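Local coordinates for glycerate 2-kinase (Pyrococcus horikoshii, PDB 1X3L), which catalyses the ATP-dependent phosphorylation of D-glycerate to 2-phosphoglycerate, also accepting other nucleotides or pyrophosphate as phosphate donor, at residues V51-L56 / F126-G131; E111-L116 / A182-G187; L136-E141 / K175-K180; R170-K175 / V211-T216. One frame throughout, in Å; residues are numbered along the deposited sequence.

Contact 1 of 4, residues V51-L56 / F126-G131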
loop_
_atom_site.group_PDB
_atom_site.type_symbol
_atom_site.label_atom_id
_atom_site.label_comp_id
_atom_site.label_asym_id
_atom_site.label_seq_id
_atom_site.Cartn_x
_atom_site.Cartn_y
_atom_site.Cartn_z
ATOM N N VAL A 51 15.846 -21.243 7.734
ATOM C CA VAL A 51 14.975 -20.144 7.334
ATOM C C VAL A 51 15.696 -19.200 6.378
ATOM O O VAL A 51 16.800 -18.735 6.662
ATOM C CB VAL A 51 14.497 -19.332 8.552
ATOM C CG1 VAL A 51 13.621 -18.171 8.093
ATOM C CG2 VAL A 51 13.726 -20.230 9.502
ATOM N N TYR A 52 15.061 -18.922 5.246
ATOM C CA TYR A 52 15.627 -18.036 4.240
ATOM C C TYR A 52 14.726 -16.816 4.073
ATOM O O TYR A 52 13.543 -16.854 4.416
ATOM C CB TYR A 52 15.755 -18.776 2.908
ATOM C CG TYR A 52 16.830 -19.843 2.900
ATOM C CD1 TYR A 52 18.175 -19.502 2.747
ATOM C CD2 TYR A 52 16.507 -21.191 3.074
ATOM C CE1 TYR A 52 19.175 -20.475 2.768
ATOM C CE2 TYR A 52 17.500 -22.174 3.098
ATOM C CZ TYR A 52 18.832 -21.808 2.945
ATOM O OH TYR A 52 19.822 -22.765 2.974
ATOM N N VAL A 53 15.286 -15.735 3.545
ATOM C CA VAL A 53 14.511 -14.520 3.341
ATOM C C VAL A 53 14.724 -13.910 1.966
ATOM O O VAL A 53 15.854 -13.716 1.528
ATOM C CB VAL A 53 14.861 -13.430 4.387
ATOM C CG1 VAL A 53 14.188 -12.115 4.003
ATOM C CG2 VAL A 53 14.411 -13.860 5.773
ATOM N N ILE A 54 13.622 -13.617 1.287
ATOM C CA ILE A 54 13.665 -12.973 -0.015
ATOM C C ILE A 54 12.732 -11.769 0.098
ATOM O O ILE A 54 11.509 -11.925 0.153
ATOM C CB ILE A 54 13.166 -13.903 -1.138
ATOM C CG1 ILE A 54 14.135 -15.079 -1.307
ATOM C CG2 ILE A 54 13.036 -13.118 -2.443
ATOM C CD1 ILE A 54 13.676 -16.119 -2.324
ATOM N N ALA A 55 13.319 -10.576 0.149
ATOM C CA ALA A 55 12.552 -9.344 0.279
ATOM C C ALA A 55 12.671 -8.461 -0.955
ATOM O O ALA A 55 13.748 -8.326 -1.536
ATOM C CB ALA A 55 13.014 -8.586 1.509
ATOM N N LEU A 56 11.553 -7.859 -1.344
ATOM C CA LEU A 56 11.503 -6.984 -2.507
ATOM C C LEU A 56 10.505 -5.852 -2.290
ATOM O O LEU A 56 9.350 -6.080 -1.913
ATOM C CB LEU A 56 11.107 -7.779 -3.755
ATOM C CG LEU A 56 9.887 -8.688 -3.579
ATOM C CD1 LEU A 56 8.912 -8.493 -4.735
ATOM C CD2 LEU A 56 10.351 -10.137 -3.486
ATOM N N PHE A 126 10.733 -17.006 3.678
ATOM C CA PHE A 126 9.909 -15.815 3.853
ATOM C C PHE A 126 10.018 -14.953 2.600
ATOM O O PHE A 126 11.119 -14.667 2.131
ATOM C CB PHE A 126 10.397 -14.988 5.051
ATOM C CG PHE A 126 9.840 -15.429 6.370
ATOM C CD1 PHE A 126 8.575 -15.019 6.776
ATOM C CD2 PHE A 126 10.579 -16.252 7.209
ATOM C CE1 PHE A 126 8.053 -15.422 8.000
ATOM C CE2 PHE A 126 10.068 -16.663 8.437
ATOM C CZ PHE A 126 8.804 -16.247 8.834
ATOM N N ILE A 127 8.877 -14.554 2.050
ATOM C CA ILE A 127 8.862 -13.682 0.877
ATOM C C ILE A 127 8.246 -12.391 1.413
ATOM O O ILE A 127 7.075 -12.371 1.786
ATOM C CB ILE A 127 7.968 -14.246 -0.248
ATOM C CG1 ILE A 127 8.422 -15.659 -0.620
ATOM C CG2 ILE A 127 8.042 -13.337 -1.471
ATOM C CD1 ILE A 127 9.813 -15.724 -1.236
ATOM N N LEU A 128 9.043 -11.327 1.474
ATOM C CA LEU A 128 8.587 -10.046 2.004
ATOM C C LEU A 128 8.336 -9.062 0.860
ATOM O O LEU A 128 9.264 -8.625 0.178
ATOM C CB LEU A 128 9.635 -9.508 2.992
ATOM C CG LEU A 128 10.110 -10.529 4.044
ATOM C CD1 LEU A 128 11.108 -9.882 5.005
ATOM C CD2 LEU A 128 8.911 -11.067 4.828
ATOM N N ILE A 129 7.070 -8.711 0.662
ATOM C CA ILE A 129 6.689 -7.831 -0.433
ATOM C C ILE A 129 6.134 -6.462 -0.026
ATOM O O ILE A 129 5.281 -6.350 0.856
ATOM C CB ILE A 129 5.649 -8.538 -1.333
ATOM C CG1 ILE A 129 6.154 -9.938 -1.702
ATOM C CG2 ILE A 129 5.404 -7.719 -2.599
ATOM C CD1 ILE A 129 5.149 -10.782 -2.501
ATOM N N SER A 130 6.634 -5.422 -0.687
ATOM C CA SER A 130 6.189 -4.054 -0.446
ATOM C C SER A 130 6.148 -3.303 -1.774
ATOM O O SER A 130 6.398 -3.889 -2.829
ATOM C CB SER A 130 7.103 -3.343 0.559
ATOM O OG SER A 130 8.470 -3.469 0.212
ATOM N N GLY A 131 5.823 -2.013 -1.719
ATOM C CA GLY A 131 5.720 -1.213 -2.928
ATOM C C GLY A 131 6.966 -1.123 -3.786
ATOM O O GLY A 131 8.085 -1.113 -3.273
#

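Contact 2 of 4, residues E111-L116 / A182-G187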
loop_
_atom_site.group_PDB
_atom_site.type_symbol
_atom_site.label_atom_id
_atom_site.label_comp_id
_atom_site.label_asym_id
_atom_site.label_seq_id
_atom_site.Cartn_x
_atom_site.Cartn_y
_atom_site.Cartn_z
ATOM N N GLU A 111 19.535 -13.446 -7.678
ATOM C CA GLU A 111 19.964 -13.768 -6.322
ATOM C C GLU A 111 18.859 -14.541 -5.609
ATOM O O GLU A 111 19.130 -15.487 -4.869
ATOM C CB GLU A 111 20.272 -12.487 -5.542
ATOM C CG GLU A 111 21.585 -11.832 -5.911
ATOM C CD GLU A 111 22.784 -12.579 -5.356
ATOM O OE1 GLU A 111 22.929 -13.787 -5.643
ATOM O OE2 GLU A 111 23.584 -11.954 -4.630
ATOM N N ALA A 112 17.614 -14.130 -5.832
ATOM C CA ALA A 112 16.475 -14.793 -5.207
ATOM C C ALA A 112 16.317 -16.228 -5.718
ATOM O O ALA A 112 16.048 -17.139 -4.938
ATOM C CB ALA A 112 15.198 -14.001 -5.463
ATOM N N LEU A 113 16.480 -16.432 -7.022
ATOM C CA LEU A 113 16.348 -17.776 -7.581
ATOM C C LEU A 113 17.436 -18.684 -7.015
ATOM O O LEU A 113 17.200 -19.858 -6.729
ATOM C CB LEU A 113 16.454 -17.750 -9.109
ATOM C CG LEU A 113 15.517 -16.840 -9.908
ATOM C CD1 LEU A 113 15.418 -17.381 -11.326
ATOM C CD2 LEU A 113 14.143 -16.785 -9.274
ATOM N N SER A 114 18.632 -18.125 -6.857
ATOM C CA SER A 114 19.757 -18.868 -6.313
ATOM C C SER A 114 19.399 -19.392 -4.926
ATOM O O SER A 114 19.664 -20.549 -4.597
ATOM C CB SER A 114 20.985 -17.960 -6.225
ATOM O OG SER A 114 22.025 -18.588 -5.502
ATOM N N ILE A 115 18.788 -18.531 -4.119
ATOM C CA ILE A 115 18.382 -18.896 -2.770
ATOM C C ILE A 115 17.314 -19.988 -2.781
ATOM O O ILE A 115 17.352 -20.910 -1.965
ATOM C CB ILE A 115 17.847 -17.663 -2.013
ATOM C CG1 ILE A 115 18.995 -16.675 -1.786
ATOM C CG2 ILE A 115 17.213 -18.080 -0.686
ATOM C CD1 ILE A 115 18.558 -15.344 -1.230
ATOM N N LEU A 116 16.364 -19.883 -3.704
ATOM C CA LEU A 116 15.291 -20.866 -3.805
ATOM C C LEU A 116 15.800 -22.196 -4.356
ATOM O O LEU A 116 15.184 -23.244 -4.156
ATOM C CB LEU A 116 14.164 -20.331 -4.689
ATOM C CG LEU A 116 13.386 -19.148 -4.103
ATOM C CD1 LEU A 116 12.339 -18.676 -5.101
ATOM C CD2 LEU A 116 12.733 -19.570 -2.794
ATOM N N ALA A 182 6.619 -18.098 -6.453
ATOM C CA ALA A 182 6.076 -19.083 -5.524
ATOM C C ALA A 182 6.228 -20.506 -6.068
ATOM O O ALA A 182 6.400 -21.447 -5.300
ATOM C CB ALA A 182 4.608 -18.787 -5.246
ATOM N N LYS A 183 6.163 -20.664 -7.387
ATOM C CA LYS A 183 6.306 -21.992 -7.985
ATOM C C LYS A 183 7.717 -22.543 -7.804
ATOM O O LYS A 183 7.935 -23.745 -7.931
ATOM C CB LYS A 183 5.964 -21.957 -9.477
ATOM C CG LYS A 183 4.492 -21.758 -9.777
ATOM C CD LYS A 183 4.215 -21.755 -11.277
ATOM C CE LYS A 183 4.494 -23.114 -11.913
ATOM N NZ LYS A 183 4.166 -23.122 -13.371
ATOM N N MET A 184 8.665 -21.662 -7.493
ATOM C CA MET A 184 10.058 -22.063 -7.306
ATOM C C MET A 184 10.396 -22.469 -5.874
ATOM O O MET A 184 11.501 -22.935 -5.607
ATOM C CB MET A 184 10.994 -20.926 -7.732
ATOM C CG MET A 184 10.856 -20.511 -9.185
ATOM S SD MET A 184 11.862 -19.060 -9.577
ATOM C CE MET A 184 13.331 -19.861 -10.260
ATOM N N ILE A 185 9.454 -22.291 -4.953
ATOM C CA ILE A 185 9.691 -22.645 -3.553
ATOM C C ILE A 185 9.483 -24.144 -3.328
ATOM O O ILE A 185 8.371 -24.654 -3.469
ATOM C CB ILE A 185 8.748 -21.857 -2.625
ATOM C CG1 ILE A 185 8.997 -20.350 -2.785
ATOM C CG2 ILE A 185 8.958 -22.281 -1.188
ATOM C CD1 ILE A 185 8.008 -19.481 -2.023
ATOM N N LYS A 186 10.554 -24.844 -2.971
ATOM C CA LYS A 186 10.485 -26.287 -2.749
ATOM C C LYS A 186 9.939 -26.645 -1.372
ATOM O O LYS A 186 9.365 -27.719 -1.188
ATOM C CB LYS A 186 11.872 -26.914 -2.929
ATOM C CG LYS A 186 12.504 -26.611 -4.275
ATOM C CD LYS A 186 13.902 -27.206 -4.399
ATOM C CE LYS A 186 14.565 -26.758 -5.695
ATOM N NZ LYS A 186 15.905 -27.379 -5.912
ATOM N N GLY A 187 10.118 -25.748 -0.408
ATOM C CA GLY A 187 9.626 -26.014 0.934
ATOM C C GLY A 187 8.351 -25.267 1.286
ATOM O O GLY A 187 7.364 -25.299 0.548
HETATM O O HOH W 1 13.167 -23.647 -2.263
HETATM O O HOH W 2 13.945 -23.577 -6.875
#

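Contact 3 of 4, residues L136-E141 / K175-K180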
loop_
_atom_site.group_PDB
_atom_site.type_symbol
_atom_site.label_atom_id
_atom_site.label_comp_id
_atom_site.label_asym_id
_atom_site.label_seq_id
_atom_site.Cartn_x
_atom_site.Cartn_y
_atom_site.Cartn_z
ATOM N N LEU A 136 11.815 -3.150 -9.154
ATOM C CA LEU A 136 12.964 -3.522 -8.337
ATOM C C LEU A 136 13.326 -4.998 -8.406
ATOM O O LEU A 136 14.477 -5.372 -8.184
ATOM C CB LEU A 136 12.700 -3.172 -6.875
ATOM C CG LEU A 136 12.548 -1.706 -6.481
ATOM C CD1 LEU A 136 12.047 -1.624 -5.037
ATOM C CD2 LEU A 136 13.889 -0.989 -6.645
ATOM N N PHE A 137 12.340 -5.833 -8.710
ATOM C CA PHE A 137 12.543 -7.273 -8.747
ATOM C C PHE A 137 12.008 -7.845 -10.053
ATOM O O PHE A 137 10.813 -8.122 -10.173
ATOM C CB PHE A 137 11.802 -7.890 -7.564
ATOM C CG PHE A 137 12.168 -9.306 -7.277
ATOM C CD1 PHE A 137 13.349 -9.610 -6.606
ATOM C CD2 PHE A 137 11.308 -10.341 -7.626
ATOM C CE1 PHE A 137 13.661 -10.929 -6.279
ATOM C CE2 PHE A 137 11.614 -11.663 -7.304
ATOM C CZ PHE A 137 12.790 -11.955 -6.630
ATOM N N GLU A 138 12.892 -8.023 -11.028
ATOM C CA GLU A 138 12.474 -8.546 -12.318
ATOM C C GLU A 138 13.543 -9.349 -13.047
ATOM O O GLU A 138 14.737 -9.065 -12.958
ATOM C CB GLU A 138 11.993 -7.396 -13.213
ATOM C CG GLU A 138 11.584 -7.823 -14.621
ATOM C CD GLU A 138 10.571 -8.960 -14.626
ATOM O OE1 GLU A 138 9.482 -8.802 -14.043
ATOM O OE2 GLU A 138 10.862 -10.016 -15.219
ATOM N N LEU A 139 13.081 -10.367 -13.765
ATOM C CA LEU A 139 13.934 -11.245 -14.548
ATOM C C LEU A 139 13.112 -11.697 -15.754
ATOM O O LEU A 139 12.220 -12.533 -15.629
ATOM C CB LEU A 139 14.359 -12.458 -13.715
ATOM C CG LEU A 139 15.314 -13.443 -14.395
ATOM C CD1 LEU A 139 16.581 -12.714 -14.833
ATOM C CD2 LEU A 139 15.650 -14.578 -13.439
ATOM N N PRO A 140 13.389 -11.130 -16.937
ATOM C CA PRO A 140 12.671 -11.476 -18.169
ATOM C C PRO A 140 12.796 -12.955 -18.548
ATOM O O PRO A 140 13.754 -13.619 -18.161
ATOM C CB PRO A 140 13.312 -10.560 -19.212
ATOM C CG PRO A 140 13.757 -9.376 -18.396
ATOM C CD PRO A 140 14.354 -10.044 -17.185
ATOM N N GLU A 141 11.820 -13.461 -19.296
ATOM C CA GLU A 141 11.831 -14.850 -19.741
ATOM C C GLU A 141 12.979 -15.066 -20.732
ATOM O O GLU A 141 13.646 -14.111 -21.135
ATOM C CB GLU A 141 10.494 -15.209 -20.390
ATOM C CG GLU A 141 9.371 -15.529 -19.403
ATOM C CD GLU A 141 9.634 -16.795 -18.595
ATOM O OE1 GLU A 141 10.396 -17.665 -19.071
ATOM O OE2 GLU A 141 9.067 -16.931 -17.487
ATOM N N LYS A 175 10.042 -14.216 -15.388
ATOM C CA LYS A 175 10.273 -15.504 -14.752
ATOM C C LYS A 175 9.885 -15.538 -13.276
ATOM O O LYS A 175 9.894 -16.603 -12.658
ATOM C CB LYS A 175 11.745 -15.903 -14.911
ATOM C CG LYS A 175 12.168 -16.091 -16.367
ATOM C CD LYS A 175 13.597 -16.624 -16.493
ATOM C CE LYS A 175 13.748 -18.008 -15.874
ATOM N NZ LYS A 175 15.148 -18.521 -16.011
ATOM N N VAL A 176 9.530 -14.389 -12.705
ATOM C CA VAL A 176 9.163 -14.358 -11.290
ATOM C C VAL A 176 7.761 -13.824 -10.975
ATOM O O VAL A 176 7.211 -14.090 -9.904
ATOM C CB VAL A 176 10.199 -13.548 -10.477
ATOM C CG1 VAL A 176 11.534 -14.281 -10.477
ATOM C CG2 VAL A 176 10.360 -12.162 -11.063
ATOM N N LYS A 177 7.183 -13.078 -11.906
ATOM C CA LYS A 177 5.854 -12.520 -11.700
ATOM C C LYS A 177 4.767 -13.539 -12.037
ATOM O O LYS A 177 5.058 -14.611 -12.561
ATOM C CB LYS A 177 5.688 -11.265 -12.559
ATOM C CG LYS A 177 6.553 -10.098 -12.103
ATOM C CD LYS A 177 6.578 -8.990 -13.144
ATOM C CE LYS A 177 7.168 -7.703 -12.578
ATOM N NZ LYS A 177 8.482 -7.911 -11.922
ATOM N N GLY A 178 3.517 -13.205 -11.723
ATOM C CA GLY A 178 2.419 -14.111 -12.016
ATOM C C GLY A 178 2.497 -15.422 -11.258
ATOM O O GLY A 178 2.214 -16.487 -11.812
ATOM N N GLY A 179 2.886 -15.343 -9.989
ATOM C CA GLY A 179 2.988 -16.529 -9.156
ATOM C C GLY A 179 4.185 -17.432 -9.429
ATOM O O GLY A 179 4.373 -18.447 -8.751
ATOM N N LYS A 180 5.012 -17.063 -10.403
ATOM C CA LYS A 180 6.161 -17.890 -10.750
ATOM C C LYS A 180 7.220 -18.002 -9.663
ATOM O O LYS A 180 7.887 -19.030 -9.558
ATOM C CB LYS A 180 6.771 -17.401 -12.066
ATOM C CG LYS A 180 5.898 -17.750 -13.276
ATOM C CD LYS A 180 6.482 -17.231 -14.581
ATOM C CE LYS A 180 5.754 -17.818 -15.777
ATOM N NZ LYS A 180 5.911 -19.310 -15.834
HETATM O O HOH W 3 9.201 -20.040 -16.420
#

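Contact 4 of 4, residues R170-K175 / V211-T216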
loop_
_atom_site.group_PDB
_atom_site.type_symbol
_atom_site.label_atom_id
_atom_site.label_comp_id
_atom_site.label_asym_id
_atom_site.label_seq_id
_atom_site.Cartn_x
_atom_site.Cartn_y
_atom_site.Cartn_z
ATOM N N ARG A 170 2.950 -8.349 -19.108
ATOM C CA ARG A 170 4.184 -8.361 -18.321
ATOM C C ARG A 170 4.355 -9.644 -17.510
ATOM O O ARG A 170 5.465 -10.179 -17.406
ATOM C CB ARG A 170 4.255 -7.142 -17.389
ATOM C CG ARG A 170 4.377 -5.798 -18.115
ATOM C CD ARG A 170 4.664 -4.623 -17.163
ATOM N NE ARG A 170 3.663 -4.501 -16.103
ATOM C CZ ARG A 170 3.742 -5.107 -14.920
ATOM N NH1 ARG A 170 4.782 -5.878 -14.628
ATOM N NH2 ARG A 170 2.768 -4.956 -14.032
ATOM N N LYS A 171 3.263 -10.144 -16.937
ATOM C CA LYS A 171 3.334 -11.375 -16.158
ATOM C C LYS A 171 3.755 -12.563 -17.023
ATOM O O LYS A 171 4.374 -13.509 -16.526
ATOM C CB LYS A 171 1.986 -11.677 -15.493
ATOM C CG LYS A 171 1.648 -10.749 -14.327
ATOM C CD LYS A 171 0.327 -11.123 -13.659
ATOM C CE LYS A 171 0.064 -10.216 -12.460
ATOM N NZ LYS A 171 -1.080 -10.679 -11.631
ATOM N N HIS A 172 3.433 -12.514 -18.313
ATOM C CA HIS A 172 3.782 -13.612 -19.212
ATOM C C HIS A 172 5.139 -13.520 -19.907
ATOM O O HIS A 172 5.417 -14.290 -20.824
ATOM C CB HIS A 172 2.673 -13.824 -20.249
ATOM C CG HIS A 172 1.444 -14.465 -19.681
ATOM N ND1 HIS A 172 0.494 -13.758 -18.974
ATOM C CD2 HIS A 172 1.054 -15.762 -19.640
ATOM C CE1 HIS A 172 -0.426 -14.591 -18.521
ATOM N NE2 HIS A 172 -0.109 -15.812 -18.909
ATOM N N ILE A 173 5.981 -12.581 -19.481
ATOM C CA ILE A 173 7.325 -12.452 -20.045
ATOM C C ILE A 173 8.314 -12.233 -18.913
ATOM O O ILE A 173 9.418 -11.725 -19.116
ATOM C CB ILE A 173 7.446 -11.291 -21.056
ATOM C CG1 ILE A 173 6.974 -9.981 -20.429
ATOM C CG2 ILE A 173 6.661 -11.625 -22.316
ATOM C CD1 ILE A 173 7.129 -8.788 -21.351
ATOM N N SER A 174 7.898 -12.639 -17.717
ATOM C CA SER A 174 8.716 -12.526 -16.524
ATOM C C SER A 174 8.849 -13.898 -15.873
ATOM O O SER A 174 7.882 -14.647 -15.795
ATOM C CB SER A 174 8.074 -11.555 -15.531
ATOM O OG SER A 174 8.689 -11.660 -14.258
ATOM N N LYS A 175 10.042 -14.216 -15.388
ATOM C CA LYS A 175 10.273 -15.504 -14.752
ATOM C C LYS A 175 9.885 -15.538 -13.276
ATOM O O LYS A 175 9.894 -16.603 -12.658
ATOM C CB LYS A 175 11.745 -15.903 -14.911
ATOM C CG LYS A 175 12.168 -16.091 -16.367
ATOM C CD LYS A 175 13.597 -16.624 -16.493
ATOM C CE LYS A 175 13.748 -18.008 -15.874
ATOM N NZ LYS A 175 15.148 -18.521 -16.011
ATOM N N VAL A 211 1.078 -15.020 -6.088
ATOM C CA VAL A 211 -0.359 -15.254 -6.137
ATOM C C VAL A 211 -0.765 -15.752 -7.516
ATOM O O VAL A 211 -0.062 -15.532 -8.504
ATOM C CB VAL A 211 -1.168 -13.973 -5.812
ATOM C CG1 VAL A 211 -0.911 -13.546 -4.370
ATOM C CG2 VAL A 211 -0.795 -12.865 -6.773
ATOM N N LYS A 212 -1.906 -16.422 -7.583
ATOM C CA LYS A 212 -2.384 -16.949 -8.850
ATOM C C LYS A 212 -2.584 -15.854 -9.885
ATOM O O LYS A 212 -2.808 -14.693 -9.547
ATOM C CB LYS A 212 -3.700 -17.707 -8.652
ATOM C CG LYS A 212 -3.581 -18.931 -7.753
ATOM C CD LYS A 212 -4.846 -19.787 -7.796
ATOM C CE LYS A 212 -6.041 -19.058 -7.200
ATOM N NZ LYS A 212 -5.794 -18.680 -5.777
ATOM N N ASP A 213 -2.476 -16.243 -11.150
ATOM C CA ASP A 213 -2.682 -15.345 -12.278
ATOM C C ASP A 213 -3.548 -16.096 -13.285
ATOM O O ASP A 213 -3.070 -16.978 -14.000
ATOM C CB ASP A 213 -1.359 -14.953 -12.937
ATOM C CG ASP A 213 -1.563 -14.314 -14.303
ATOM O OD1 ASP A 213 -2.617 -13.669 -14.505
ATOM O OD2 ASP A 213 -0.677 -14.446 -15.176
ATOM N N PRO A 214 -4.845 -15.760 -13.340
ATOM C CA PRO A 214 -5.784 -16.407 -14.259
ATOM C C PRO A 214 -5.554 -16.112 -15.741
ATOM O O PRO A 214 -6.002 -16.874 -16.592
ATOM C CB PRO A 214 -7.143 -15.907 -13.766
ATOM C CG PRO A 214 -6.821 -14.536 -13.276
ATOM C CD PRO A 214 -5.533 -14.759 -12.505
ATOM N N THR A 215 -4.864 -15.019 -16.059
ATOM C CA THR A 215 -4.621 -14.691 -17.462
ATOM C C THR A 215 -3.715 -15.733 -18.124
ATOM O O THR A 215 -2.967 -16.448 -17.450
ATOM C CB THR A 215 -4.002 -13.286 -17.626
ATOM O OG1 THR A 215 -2.683 -13.267 -17.069
ATOM C CG2 THR A 215 -4.868 -12.250 -16.922
ATOM N N THR A 216 -3.782 -15.808 -19.448
ATOM C CA THR A 216 -3.010 -16.784 -20.200
ATOM C C THR A 216 -2.173 -16.158 -21.303
ATOM O O THR A 216 -2.241 -14.952 -21.541
ATOM C CB THR A 216 -3.948 -17.794 -20.863
ATOM O OG1 THR A 216 -4.814 -17.097 -21.767
ATOM C CG2 THR A 216 -4.796 -18.506 -19.821
HETATM O O HOH W 4 -0.258 -12.979 -10.039
#

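Contact 1 of 4, residues V51-L56 / F126-G131
A55 and L128 sit side by side on one face of the sheet, where two adjacent parallel strands run closest, their CA atoms 4.4 Å apart and A55 CB 3.8 Å from L128 CB. The axes of 51-56 and 126-129 differ by only 15°. Five backbone bonds join them in the alternating parallel pattern: F126 N to Y52 O, I54 N to F126 O, L128 N to I54 O, L56 N to L128 O, and S130 N to L56 O, the last being the longest at 3.1 Å. On the A55 face the packing stays dense. L128 CD1 lies 3.9 Å from V53 CG1, and V51 CG1, anti to its backbone N (chi1 179°), comes to the edge of the F126 ring in the ring plane, 3.7 Å from F126 CD2. The other face is tight at one end, where I54 and I127 lie side by side with I54 CB 3.8 Å from I127 CD1. It slackens toward the C-terminal end: L56 CD2 and I127 CG2 are 4.4 Å apart, and G131 beyond is partly exposed. There S130 OG bonds A59 N, close to K58, the probable substrate-binding lysine. These are the two central strands of the six-stranded parallel sheet of an alpha/beta fold, flanked by strands 75-81 and 188-194, with helix 60-70 covering the A55 face and helix 103-118 packed on I54.

Contact 2 of 4, residues E111-L116 / A182-G187
L116 O is gripped by two waters that link it to M184 and K186 across the contact. Water 1 donates to L116 O at 2.8 Å and accepts from K186 N, while water 2 donates to M184 O at 2.8 Å and only weakly to L116 O. Here a helix of an alpha/beta fold, 103-118, lies near its C-terminal end against the turn that follows the short helix 180-183; no direct hydrogen bond joins the segments, so water supplies the polar link. Apart from this link the contact is apolar. L116 points at the turn and divides its methyls: CD1 meets M184 CB at 3.7 Å, the two side chains crossing at about a right angle, and CD2 meets I185 CG1 at 3.8 Å. One helical turn earlier, the methyls of L113 approach the end of the M184 side chain. Their distances to M184 SD and CE are too short to be taken literally, L113 CD2 to M184 SD being 3.2 Å, so the exact place of that SD-CE end is doubtful. An alanine in place of L113 would probably open a gap beside the end of M184, leaving it freer to turn. K186 runs extended past the helix end, its CE 3.9 Å from L116 O and its NZ weakly bonded to N117 O.

Contact 3 of 4, residues L136-E141 / K175-K180
K177 and E138 form a salt bridge, K177 NZ standing 2.5 Å from E138 OE1, a length too short to be pressed; the two side chains cross at about a right angle. Beside them the backbones are joined by K175 N to L139 O, 2.8 Å and nearly straight at 175°. F137 adds apolar contact, its CE2 4.0 Å from V176 CB. At the outer end E141 bends at chi2 (-66°) and lays its carboxylate on the K175 chain, with E141 OE2 3.4 Å from K175 CG; water 3 donates to E141 OE2 and accepts only a weak bond from K180 NZ. In the second shell, S174 OG bonds E138 OE2 and takes the N-H groups of V176 and K177, while S134 O holds K177 NZ. The type I' turn from K177 to K180, with G178 and G179 at positive phi, then reverses the chain, and K180 NZ reaches E250 O and E251 O. The two loops pack against helices 103-118 and 180-183 and strand 75-81: L139 on I106, A109 and L113 of the first helix, F137 on A112 and on V79 of the strand, and V176 on L181 of helix 180-183.

Contact 4 of 4, residues R170-K175 / V211-T216
K171 lies obliquely across D213, the residue that opens an Asx turn just before helix 217-226. From the last turn of helix 163-171 the lysine starts with CB 3.9 Å from D213 OD2. Its chain runs extended, and CD comes up against the carboxylate, 3.8 Å from D213 CG. The tip passes by: K171 NZ is 4.4 Å from D213 OD1, beyond a salt bridge, and instead bonds E203 O and water 4, which probably relays it to V211 O. The carboxylate would probably still help to stabilise the positive charge of the ammonium. D213 itself is held by its own turn. T215 OG1 donates to D213 OD1 at 2.6 Å through the syn lone pair, and T215 N reaches the same oxygen from above the carboxylate plane, 60° out of it, while T252 OG1 bonds OD2. An alanine in place of D213 would probably leave T215 OG1 and T215 N without their shared acceptor, T252 OG1 without its partner and K171 without its nearby negative charge, loosening the turn. H172, the first residue past the helix, sets its ring against the same loop, which then runs into the N-cap residue T216. Its NE2 bonds E251 OE2 and its ND1 bonds T168 O, so both ring nitrogens are tied and the rotation of the ring is fixed. T216 O lies over one ring face, 3.4 Å above the plane and offset toward the rim. At the ring edge, near its plane, H172 CE1 approaches T215 OG1 to 3.0 Å.

Overall arrangement
All four contacts lie in the same part of the fold, on a path leading out from the six-stranded parallel sheet. Contact 1 joins two central strands of the sheet; contact 2, with its centre about 11 Å away, belongs to the layer packed on it, helix 103-118 and the turn after helix 180-183, where I54 meets A112 and L116. Contact 3 nests within the chain loop closed by contact 2 and touches contact 1 through F137 and L56. Contact 4 lies about 9 Å from contact 3 between centres, shares K175 with it, and is joined by E141 N to I173 O, a probable hydrogen bond. These loops and helices are thereby linked, contact 4 only through contact 3, to the strand that precedes K58, which probably binds substrate.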